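Local coordinates for protein DNA polymerase sliding clamp (Archaeoglobus fulgidus, PDB 1RWZ) that forms a homotrimeric ring through which DNA passes and probably tethers DNA polymerase and other proteins to the DNA during replication, at residues L223-V228 and V234-A239; D146-Q151 and D170-H175; E9-V14 and V87-E92; I131-G136 and E159-E164. All blocks are in the same frame, centred on the assembly; numbering follows the deposited sequence.

Contact 1 of 4, residues L223-V228 and V234-A239; sequences LVFELV and VEYILA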
# COMPACT_ATOMS: atom_id res chain seq x y z
N LEU A 223 -22.10 20.40 -3.92
CA LEU A 223 -20.80 20.28 -3.28
C LEU A 223 -19.77 20.81 -4.28
O LEU A 223 -19.39 20.12 -5.21
CB LEU A 223 -20.51 18.82 -2.94
CG LEU A 223 -21.54 18.19 -2.00
CD1 LEU A 223 -21.30 16.69 -1.90
CD2 LEU A 223 -21.45 18.84 -0.63
N VAL A 224 -19.35 22.05 -4.08
CA VAL A 224 -18.40 22.66 -4.98
C VAL A 224 -16.98 22.53 -4.45
O VAL A 224 -16.59 23.22 -3.51
CB VAL A 224 -18.72 24.15 -5.20
CG1 VAL A 224 -17.83 24.74 -6.29
CG2 VAL A 224 -20.20 24.31 -5.58
N PHE A 225 -16.23 21.61 -5.05
CA PHE A 225 -14.84 21.38 -4.66
C PHE A 225 -13.91 22.20 -5.56
O PHE A 225 -14.14 22.31 -6.77
CB PHE A 225 -14.45 19.91 -4.83
CG PHE A 225 -15.17 18.96 -3.91
CD1 PHE A 225 -16.40 18.41 -4.28
CD2 PHE A 225 -14.59 18.58 -2.71
CE1 PHE A 225 -17.04 17.50 -3.45
CE2 PHE A 225 -15.23 17.66 -1.87
CZ PHE A 225 -16.46 17.12 -2.25
N GLU A 226 -12.88 22.78 -4.96
CA GLU A 226 -11.87 23.52 -5.72
C GLU A 226 -10.63 22.67 -5.49
O GLU A 226 -10.13 22.56 -4.37
CB GLU A 226 -11.73 24.95 -5.18
CG GLU A 226 -13.00 25.74 -5.43
CD GLU A 226 -12.93 27.18 -4.99
OE1 GLU A 226 -12.29 28.00 -5.68
OE2 GLU A 226 -13.53 27.50 -3.94
N LEU A 227 -10.17 22.04 -6.56
CA LEU A 227 -9.06 21.09 -6.50
C LEU A 227 -7.79 21.44 -7.26
O LEU A 227 -7.78 22.34 -8.09
CB LEU A 227 -9.55 19.73 -7.02
CG LEU A 227 -10.90 19.25 -6.48
CD1 LEU A 227 -11.35 17.99 -7.24
CD2 LEU A 227 -10.78 18.97 -5.00
N VAL A 228 -6.74 20.68 -6.97
CA VAL A 228 -5.44 20.84 -7.62
C VAL A 228 -4.90 22.26 -7.51
O VAL A 228 -4.69 22.94 -8.52
CB VAL A 228 -5.52 20.42 -9.11
CG1 VAL A 228 -4.11 20.28 -9.69
CG2 VAL A 228 -6.27 19.09 -9.23
N VAL A 234 -14.83 21.44 -9.35
CA VAL A 234 -15.55 20.21 -9.59
C VAL A 234 -16.75 20.22 -8.65
O VAL A 234 -16.60 20.09 -7.44
CB VAL A 234 -14.68 18.97 -9.31
CG1 VAL A 234 -15.50 17.69 -9.46
CG2 VAL A 234 -13.49 18.95 -10.27
N GLU A 235 -17.92 20.40 -9.23
CA GLU A 235 -19.14 20.43 -8.45
C GLU A 235 -19.93 19.15 -8.65
O GLU A 235 -20.15 18.71 -9.78
CB GLU A 235 -20.02 21.62 -8.85
CG GLU A 235 -21.41 21.59 -8.20
CD GLU A 235 -22.27 22.80 -8.54
OE1 GLU A 235 -23.47 22.78 -8.20
OE2 GLU A 235 -21.76 23.76 -9.13
N TYR A 236 -20.33 18.55 -7.54
CA TYR A 236 -21.15 17.35 -7.56
C TYR A 236 -22.49 17.76 -6.97
O TYR A 236 -22.55 18.51 -5.99
CB TYR A 236 -20.55 16.23 -6.70
CG TYR A 236 -19.42 15.46 -7.34
CD1 TYR A 236 -18.13 15.48 -6.78
CD2 TYR A 236 -19.64 14.66 -8.46
CE1 TYR A 236 -17.10 14.73 -7.34
CE2 TYR A 236 -18.61 13.90 -9.02
CZ TYR A 236 -17.35 13.93 -8.45
OH TYR A 236 -16.35 13.15 -8.98
N ILE A 237 -23.58 17.29 -7.57
CA ILE A 237 -24.92 17.58 -7.08
C ILE A 237 -25.53 16.22 -6.80
O ILE A 237 -25.47 15.33 -7.65
CB ILE A 237 -25.75 18.34 -8.13
CG1 ILE A 237 -25.06 19.67 -8.46
CG2 ILE A 237 -27.16 18.60 -7.58
CD1 ILE A 237 -25.73 20.47 -9.56
N LEU A 238 -26.09 16.06 -5.61
CA LEU A 238 -26.67 14.79 -5.20
C LEU A 238 -28.13 14.92 -4.80
O LEU A 238 -28.48 15.75 -3.95
CB LEU A 238 -25.86 14.22 -4.03
CG LEU A 238 -26.32 12.91 -3.39
CD1 LEU A 238 -26.34 11.81 -4.44
CD2 LEU A 238 -25.39 12.54 -2.24
N ALA A 239 -28.98 14.09 -5.41
CA ALA A 239 -30.41 14.09 -5.10
C ALA A 239 -30.63 13.69 -3.65
O ALA A 239 -29.89 12.88 -3.09
CB ALA A 239 -31.14 13.11 -6.04
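F225 and V234 form one of the hydrogen-bonded pairs of the antiparallel β hairpin built from strands 221-227 and 232-238. The two exchange backbone bonds in both directions, as L223 and Y236 do one pair along. L223, F225, V234 and Y236 share one face of the sheet. There the F225 ring meets Y236 on the diagonal, CE1 standing 4.0 Å from Y236 CD1 and at the edge of the tyrosine ring. The F225 chi1 of -66° sets CG beside its own backbone N, which brings the phenyl edge in plane against V234 O, with CD1 3.6 Å away. Farther along, L227 CD1 rests 3.8 Å from V234 CG2. The Y236 ring is fixed from outside the hairpin by a stack on F201 and a hydrogen bond from OH to A17 O. On the other face V224 sits opposite E235, whose fully extended chain (chi1 172°) runs past the valine, so that V224 CG2 lies 3.9 Å from E235 CD. The buried carboxylate reaches a salt bridge with R222. Between the strands a weaker backbone contact adds to the amide bonds: E235 CA approaches L223 O at 3.3 Å, with 149° at the hydrogen.

Contact 2 of 4, residues D146-Q151 and D170-H175; sequences DKISDQ and DSIVFH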
# COMPACT_ATOMS: atom_id res chain seq x y z
N ASP A 146 -19.87 6.79 7.36
CA ASP A 146 -19.95 5.57 6.57
C ASP A 146 -19.82 4.30 7.41
O ASP A 146 -20.28 3.23 7.00
CB ASP A 146 -18.86 5.59 5.49
CG ASP A 146 -18.84 4.32 4.65
OD1 ASP A 146 -19.90 3.96 4.08
OD2 ASP A 146 -17.77 3.70 4.55
N LYS A 147 -19.21 4.41 8.58
CA LYS A 147 -19.05 3.25 9.45
C LYS A 147 -20.31 2.99 10.27
O LYS A 147 -20.49 1.90 10.81
CB LYS A 147 -17.86 3.45 10.39
CG LYS A 147 -16.52 3.34 9.68
CD LYS A 147 -15.37 3.57 10.64
CE LYS A 147 -14.04 3.27 9.95
NZ LYS A 147 -13.89 4.06 8.70
N ILE A 148 -21.19 3.98 10.33
CA ILE A 148 -22.42 3.89 11.10
C ILE A 148 -23.68 3.62 10.28
O ILE A 148 -24.53 2.81 10.67
CB ILE A 148 -22.66 5.20 11.90
CG1 ILE A 148 -21.54 5.39 12.93
CG2 ILE A 148 -24.02 5.18 12.58
CD1 ILE A 148 -21.44 4.26 13.93
N SER A 149 -23.80 4.29 9.14
CA SER A 149 -24.99 4.14 8.31
C SER A 149 -24.70 4.35 6.83
O SER A 149 -23.59 4.69 6.44
CB SER A 149 -26.04 5.15 8.78
OG SER A 149 -27.23 5.08 8.00
N ASP A 150 -25.72 4.12 6.00
CA ASP A 150 -25.57 4.31 4.57
C ASP A 150 -26.27 5.61 4.18
O ASP A 150 -26.35 5.96 3.00
CB ASP A 150 -26.14 3.11 3.80
CG ASP A 150 -27.62 2.93 4.01
OD1 ASP A 150 -28.13 3.28 5.10
OD2 ASP A 150 -28.29 2.41 3.09
N GLN A 151 -26.76 6.33 5.18
CA GLN A 151 -27.44 7.61 4.98
C GLN A 151 -27.00 8.61 6.05
O GLN A 151 -26.75 8.23 7.19
CB GLN A 151 -28.95 7.45 5.09
CG GLN A 151 -29.55 6.55 4.06
CD GLN A 151 -31.03 6.32 4.29
OE1 GLN A 151 -31.74 5.87 3.41
NE2 GLN A 151 -31.49 6.62 5.50
N ASP A 170 -25.69 2.62 17.60
CA ASP A 170 -24.73 3.72 17.69
C ASP A 170 -25.08 4.87 16.76
O ASP A 170 -25.98 4.77 15.92
CB ASP A 170 -23.29 3.24 17.42
CG ASP A 170 -23.15 2.44 16.14
OD1 ASP A 170 -24.01 2.56 15.24
OD2 ASP A 170 -22.15 1.69 16.02
N SER A 171 -24.39 5.99 16.94
CA SER A 171 -24.63 7.17 16.12
C SER A 171 -23.39 8.03 16.10
O SER A 171 -22.48 7.88 16.92
CB SER A 171 -25.79 7.98 16.69
OG SER A 171 -25.48 8.46 17.99
N ILE A 172 -23.35 8.95 15.15
CA ILE A 172 -22.20 9.83 15.03
C ILE A 172 -22.65 11.20 14.57
O ILE A 172 -23.54 11.33 13.72
CB ILE A 172 -21.17 9.24 14.05
CG1 ILE A 172 -19.84 9.99 14.18
CG2 ILE A 172 -21.68 9.32 12.62
CD1 ILE A 172 -18.68 9.22 13.59
N VAL A 173 -22.06 12.23 15.16
CA VAL A 173 -22.39 13.60 14.81
C VAL A 173 -21.11 14.39 14.59
O VAL A 173 -20.23 14.41 15.46
CB VAL A 173 -23.19 14.31 15.92
CG1 VAL A 173 -23.41 15.78 15.57
CG2 VAL A 173 -24.53 13.61 16.13
N PHE A 174 -21.01 15.01 13.42
CA PHE A 174 -19.88 15.85 13.06
C PHE A 174 -20.48 17.24 13.17
O PHE A 174 -21.56 17.50 12.63
CB PHE A 174 -19.43 15.59 11.62
CG PHE A 174 -18.57 16.68 11.05
CD1 PHE A 174 -17.21 16.73 11.32
CD2 PHE A 174 -19.13 17.68 10.25
CE1 PHE A 174 -16.41 17.76 10.81
CE2 PHE A 174 -18.35 18.71 9.73
CZ PHE A 174 -16.99 18.75 10.01
N HIS A 175 -19.82 18.15 13.88
CA HIS A 175 -20.36 19.48 14.04
C HIS A 175 -19.29 20.55 14.08
O HIS A 175 -18.28 20.41 14.78
CB HIS A 175 -21.20 19.56 15.32
CG HIS A 175 -21.71 20.93 15.63
ND1 HIS A 175 -21.84 21.41 16.92
CD2 HIS A 175 -22.14 21.93 14.82
CE1 HIS A 175 -22.31 22.64 16.89
NE2 HIS A 175 -22.51 22.98 15.63
O HOH W 1 -20.81 1.24 13.74
O HOH W 2 -24.36 1.20 12.76
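I148 fits between D170 and I172, its CG1-CD1 branch touching both and its CG2 methyl also lying against D170. The CD1 methyl comes up to the D170 carboxylate from the opposite direction, 3.3 Å from D170 CG and nearly the same distance from both oxygens. I148 CG2 lies 3.7 Å from D170 OD1, and I148 CG1 packs 3.9 Å from I172 CG2, the two isoleucines crossing at a slant. With chi1 at -64° CG1 stands beside the backbone N and CG2 anti to it, which lets CD1 and CG2 both reach D170 while CG1 meets I172.

Two waters join the carboxylate to the loop backbone. One donates to K147 O and, at 2.7 Å, to D170 OD2; the second donates to I148 O at 2.6 Å and to D170 OD1. The carboxylate is thus tied to two successive carbonyls of the loop and its rotation is restrained. Within the loop, Q151 N donates to S149 OG at 3.1 Å, an ST turn. In the next shell, D170 OD2 forms a salt bridge with R73 and a hydrogen bond with Y106, both of the second subunit; that arginine probably stabilises the negative charge, and the same tyrosine packs on I148. Residues D170 to F174 pair antiparallel with a strand of that neighbour, the edge-strand junction by which PCNA subunits continue a β sheet around the ring.

Contact 3 of 4, residues E9-V14 and V87-E92; sequences ELLKTV and VELIVE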
# COMPACT_ATOMS: atom_id res chain seq x y z
N GLU A 9 -1.47 16.22 -12.62
CA GLU A 9 -2.43 16.13 -11.53
C GLU A 9 -3.77 16.72 -11.93
O GLU A 9 -4.83 16.20 -11.58
CB GLU A 9 -1.89 16.83 -10.28
CG GLU A 9 -2.85 16.79 -9.09
CD GLU A 9 -2.31 17.50 -7.86
OE1 GLU A 9 -1.53 18.46 -8.02
OE2 GLU A 9 -2.70 17.11 -6.73
N LEU A 10 -3.74 17.82 -12.68
CA LEU A 10 -4.99 18.45 -13.10
C LEU A 10 -5.78 17.50 -14.00
O LEU A 10 -6.98 17.30 -13.80
CB LEU A 10 -4.70 19.76 -13.84
CG LEU A 10 -5.90 20.60 -14.30
CD1 LEU A 10 -6.87 20.84 -13.13
CD2 LEU A 10 -5.38 21.92 -14.84
N LEU A 11 -5.12 16.90 -14.97
CA LEU A 11 -5.82 15.98 -15.87
C LEU A 11 -6.31 14.73 -15.13
O LEU A 11 -7.45 14.30 -15.31
CB LEU A 11 -4.91 15.57 -17.03
CG LEU A 11 -5.50 14.58 -18.05
CD1 LEU A 11 -6.82 15.11 -18.59
CD2 LEU A 11 -4.52 14.39 -19.19
N LYS A 12 -5.45 14.16 -14.29
CA LYS A 12 -5.81 12.95 -13.55
C LYS A 12 -7.00 13.15 -12.62
O LYS A 12 -7.92 12.33 -12.57
CB LYS A 12 -4.59 12.46 -12.75
CG LYS A 12 -3.42 12.01 -13.63
CD LYS A 12 -2.11 11.88 -12.84
CE LYS A 12 -2.13 10.73 -11.83
NZ LYS A 12 -2.11 9.39 -12.49
N THR A 13 -6.99 14.27 -11.90
CA THR A 13 -8.06 14.55 -10.95
C THR A 13 -9.40 14.83 -11.61
O THR A 13 -10.43 14.30 -11.17
CB THR A 13 -7.66 15.74 -10.04
OG1 THR A 13 -6.57 15.33 -9.21
CG2 THR A 13 -8.83 16.15 -9.15
N VAL A 14 -9.41 15.63 -12.67
CA VAL A 14 -10.66 15.95 -13.35
C VAL A 14 -11.20 14.72 -14.10
O VAL A 14 -12.41 14.51 -14.18
CB VAL A 14 -10.47 17.12 -14.33
CG1 VAL A 14 -11.72 17.32 -15.16
CG2 VAL A 14 -10.17 18.40 -13.54
N VAL A 87 1.23 17.65 -19.29
CA VAL A 87 0.54 16.94 -20.35
C VAL A 87 -0.02 17.89 -21.40
O VAL A 87 -0.62 18.90 -21.06
CB VAL A 87 -0.63 16.10 -19.79
CG1 VAL A 87 -1.20 15.20 -20.89
CG2 VAL A 87 -0.17 15.29 -18.60
N GLU A 88 0.18 17.55 -22.66
CA GLU A 88 -0.34 18.37 -23.75
C GLU A 88 -1.48 17.61 -24.43
O GLU A 88 -1.35 16.41 -24.72
CB GLU A 88 0.76 18.69 -24.76
CG GLU A 88 0.30 19.53 -25.96
CD GLU A 88 1.46 19.99 -26.84
OE1 GLU A 88 2.50 19.30 -26.86
OE2 GLU A 88 1.32 21.02 -27.52
N LEU A 89 -2.59 18.29 -24.66
CA LEU A 89 -3.74 17.69 -25.33
C LEU A 89 -3.87 18.39 -26.66
O LEU A 89 -3.87 19.62 -26.72
CB LEU A 89 -5.02 17.88 -24.52
CG LEU A 89 -5.05 17.32 -23.10
CD1 LEU A 89 -6.41 17.62 -22.47
CD2 LEU A 89 -4.79 15.82 -23.12
N ILE A 90 -3.98 17.62 -27.74
CA ILE A 90 -4.11 18.20 -29.06
C ILE A 90 -5.23 17.55 -29.86
O ILE A 90 -5.39 16.33 -29.86
CB ILE A 90 -2.81 18.03 -29.88
CG1 ILE A 90 -1.64 18.71 -29.17
CG2 ILE A 90 -2.99 18.62 -31.27
CD1 ILE A 90 -0.30 18.45 -29.85
N VAL A 91 -6.03 18.39 -30.52
CA VAL A 91 -7.11 17.91 -31.39
C VAL A 91 -6.94 18.72 -32.66
O VAL A 91 -7.27 19.91 -32.70
CB VAL A 91 -8.50 18.17 -30.79
CG1 VAL A 91 -9.58 17.68 -31.76
CG2 VAL A 91 -8.64 17.46 -29.45
N GLU A 92 -6.40 18.08 -33.69
CA GLU A 92 -6.16 18.74 -34.97
C GLU A 92 -7.35 18.66 -35.91
O GLU A 92 -7.55 19.55 -36.74
CB GLU A 92 -4.93 18.13 -35.64
CG GLU A 92 -3.73 18.04 -34.73
CD GLU A 92 -2.51 17.48 -35.42
OE1 GLU A 92 -2.60 16.37 -35.99
OE2 GLU A 92 -1.45 18.15 -35.40
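L11 reaches V87 and L89 with a single methyl, CD2, and the contact between helix 8-19 and strand 86-91 is purely apolar. L11 CD2 lies 3.8 Å from V87 CG1 and 4.2 Å from L89 CD2. Against V87 the leucine comes in at about a right angle, against L89 at a gentler slant. The chi1 of 179° turns L11 CG anti to its backbone N, and chi2 of 53° then directs CD2 to the two strand residues. V87 and L89 alternate with E88, so they present their side chains on the same face of the sheet, the one turned to the helix. M6 of strand 2-7 packs on both L11 and L89, and V99 of strand 96-101 touches V87 and L89, which extends the apolar layer across the neighbouring strands.

Backbone hydrogen bonds hold the helix internally and tie the strand to its neighbours in the sheet. In the helix T13 N donates to E9 O at 2.9 Å and V14 N to L10 O at 3.2 Å. The strand is held on its two sides, V87 and L89 bonding through the backbone to M6 and V4, and E88 and I90 to K100 and K98.

Charged groups keep apart from this core. K12 NZ turns to the carbonyls of S78 and I81, while the E88 side chain leaves its backbone on the side away from the helix.

Meanwhile L10 and V14 pack on strand 45-52, which belongs to another sheet, so helix 8-19 bears on two sheets at once. Helices laid against outer antiparallel sheets are the architecture of PCNA, in which the helices line the central channel.

Contact 4 of 4, residues I131-G136 and E159-E164; sequences IVMDAG and EGFRIE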
# COMPACT_ATOMS: atom_id res chain seq x y z
N ILE A 131 -22.00 26.77 3.26
CA ILE A 131 -20.97 26.37 4.21
C ILE A 131 -19.65 26.16 3.47
O ILE A 131 -19.59 25.41 2.51
CB ILE A 131 -21.35 25.03 4.90
CG1 ILE A 131 -22.75 25.14 5.53
CG2 ILE A 131 -20.34 24.68 5.97
CD1 ILE A 131 -23.84 24.45 4.73
N VAL A 132 -18.59 26.83 3.93
CA VAL A 132 -17.28 26.68 3.31
C VAL A 132 -16.33 26.07 4.34
O VAL A 132 -16.20 26.57 5.46
CB VAL A 132 -16.72 28.04 2.83
CG1 VAL A 132 -15.37 27.84 2.13
CG2 VAL A 132 -17.70 28.69 1.86
N MET A 133 -15.69 24.97 3.96
CA MET A 133 -14.78 24.26 4.85
C MET A 133 -13.69 23.55 4.07
O MET A 133 -13.63 23.63 2.85
CB MET A 133 -15.57 23.22 5.66
CG MET A 133 -16.24 22.15 4.80
SD MET A 133 -17.30 21.01 5.74
CE MET A 133 -16.07 20.22 6.74
N ASP A 134 -12.81 22.86 4.80
CA ASP A 134 -11.74 22.11 4.18
C ASP A 134 -12.33 20.79 3.68
O ASP A 134 -13.04 20.12 4.42
CB ASP A 134 -10.65 21.80 5.19
CG ASP A 134 -9.50 21.04 4.59
OD1 ASP A 134 -8.62 21.67 3.96
OD2 ASP A 134 -9.48 19.80 4.72
N ALA A 135 -12.04 20.44 2.43
CA ALA A 135 -12.57 19.21 1.84
C ALA A 135 -12.07 17.96 2.56
O ALA A 135 -12.78 16.95 2.62
CB ALA A 135 -12.20 19.14 0.36
N GLY A 136 -10.86 18.02 3.10
CA GLY A 136 -10.31 16.88 3.81
C GLY A 136 -11.07 16.60 5.09
O GLY A 136 -11.28 15.43 5.46
N GLU A 159 -26.45 27.91 14.66
CA GLU A 159 -25.45 27.28 15.53
C GLU A 159 -24.35 26.51 14.80
O GLU A 159 -23.48 25.92 15.44
CB GLU A 159 -26.13 26.34 16.53
CG GLU A 159 -26.90 27.04 17.63
CD GLU A 159 -27.44 26.06 18.67
OE1 GLU A 159 -26.63 25.31 19.24
OE2 GLU A 159 -28.67 26.05 18.90
N GLY A 160 -24.40 26.49 13.47
CA GLY A 160 -23.36 25.78 12.74
C GLY A 160 -23.83 24.72 11.75
O GLY A 160 -25.01 24.68 11.38
N PHE A 161 -22.90 23.87 11.35
CA PHE A 161 -23.16 22.80 10.39
C PHE A 161 -22.92 21.43 11.00
O PHE A 161 -21.88 21.18 11.61
CB PHE A 161 -22.26 23.00 9.17
CG PHE A 161 -22.38 21.93 8.13
CD1 PHE A 161 -23.61 21.67 7.52
CD2 PHE A 161 -21.27 21.18 7.75
CE1 PHE A 161 -23.72 20.69 6.54
CE2 PHE A 161 -21.37 20.20 6.78
CZ PHE A 161 -22.60 19.95 6.17
N ARG A 162 -23.88 20.53 10.81
CA ARG A 162 -23.76 19.18 11.35
C ARG A 162 -24.02 18.12 10.29
O ARG A 162 -24.80 18.33 9.36
CB ARG A 162 -24.74 18.96 12.50
CG ARG A 162 -24.64 19.95 13.64
CD ARG A 162 -25.42 19.45 14.85
NE ARG A 162 -25.51 20.45 15.91
CZ ARG A 162 -26.40 21.44 15.92
NH1 ARG A 162 -27.27 21.57 14.94
NH2 ARG A 162 -26.40 22.32 16.92
N ILE A 163 -23.35 16.98 10.44
CA ILE A 163 -23.52 15.83 9.57
C ILE A 163 -23.80 14.72 10.59
O ILE A 163 -22.96 14.43 11.45
CB ILE A 163 -22.25 15.48 8.78
CG1 ILE A 163 -21.96 16.59 7.75
CG2 ILE A 163 -22.43 14.14 8.05
CD1 ILE A 163 -20.68 16.36 6.95
N GLU A 164 -24.98 14.11 10.51
CA GLU A 164 -25.36 13.08 11.47
C GLU A 164 -25.73 11.75 10.83
O GLU A 164 -26.34 11.71 9.76
CB GLU A 164 -26.55 13.57 12.30
CG GLU A 164 -26.47 15.04 12.68
CD GLU A 164 -27.69 15.51 13.46
OE1 GLU A 164 -28.82 15.13 13.11
OE2 GLU A 164 -27.50 16.29 14.42
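I131 and M133 pack against F161 in a buried apolar contact with a Met-aromatic component, joining strand 129-134 of one sheet to strand 160-166 of another. The two residues alternate with V132, so both turn toward the phenylalanine. I131 crosses F161 at about a right angle and sets three carbons against the ring: CD1 lies 3.9 Å from F161 CD1, I131 CG2 is 4.0 Å from F161 CD2, and I131 CG1 4.1 Å from F161 CG. Its chi2 of 103° is well off a staggered value, which suggests that the fit to the ring costs the isoleucine some torsional strain. M133 SD stands 4.3 Å from F161 CE2 and approaches the ring obliquely, 5.4 Å from its centroid.

I213 touches I131 and F161 alike, while M133 also meets F174 and F138. D134, at the end of the strand, takes the N-cap position of helix 135-146; its OD2 accepts a weak bond from G136 N and also a hydrogen bond from E137 N. Within the partner segment, E159 and R162 form a long salt bridge. None of these polar bonds joins the two segments, which are held together by dispersion and side-chain shape around F161.

The four contacts lie in both domains of one subunit. Along the chain contact 3 comes first, in the N-terminal domain; contacts 4 and 2 follow with alternating segments, and contact 1 closes the series. Contact 1 lies near the chain's centre, about 14 Å from contact 4 and 19 Å from contact 3 between centres, and touches both: F225 packs on A135, and L227 and V228 on T13. It shares a sheet with contact 4, whose strand 160-166 neighbours strand 170-176 of contact 2 in a different sheet, F174 N probably bonding I163 O. Contacts 2 and 3 are farthest apart, about 37 Å. Contacts therefore run from contact 3 through 1 and 4 to the subunit edge at contact 2.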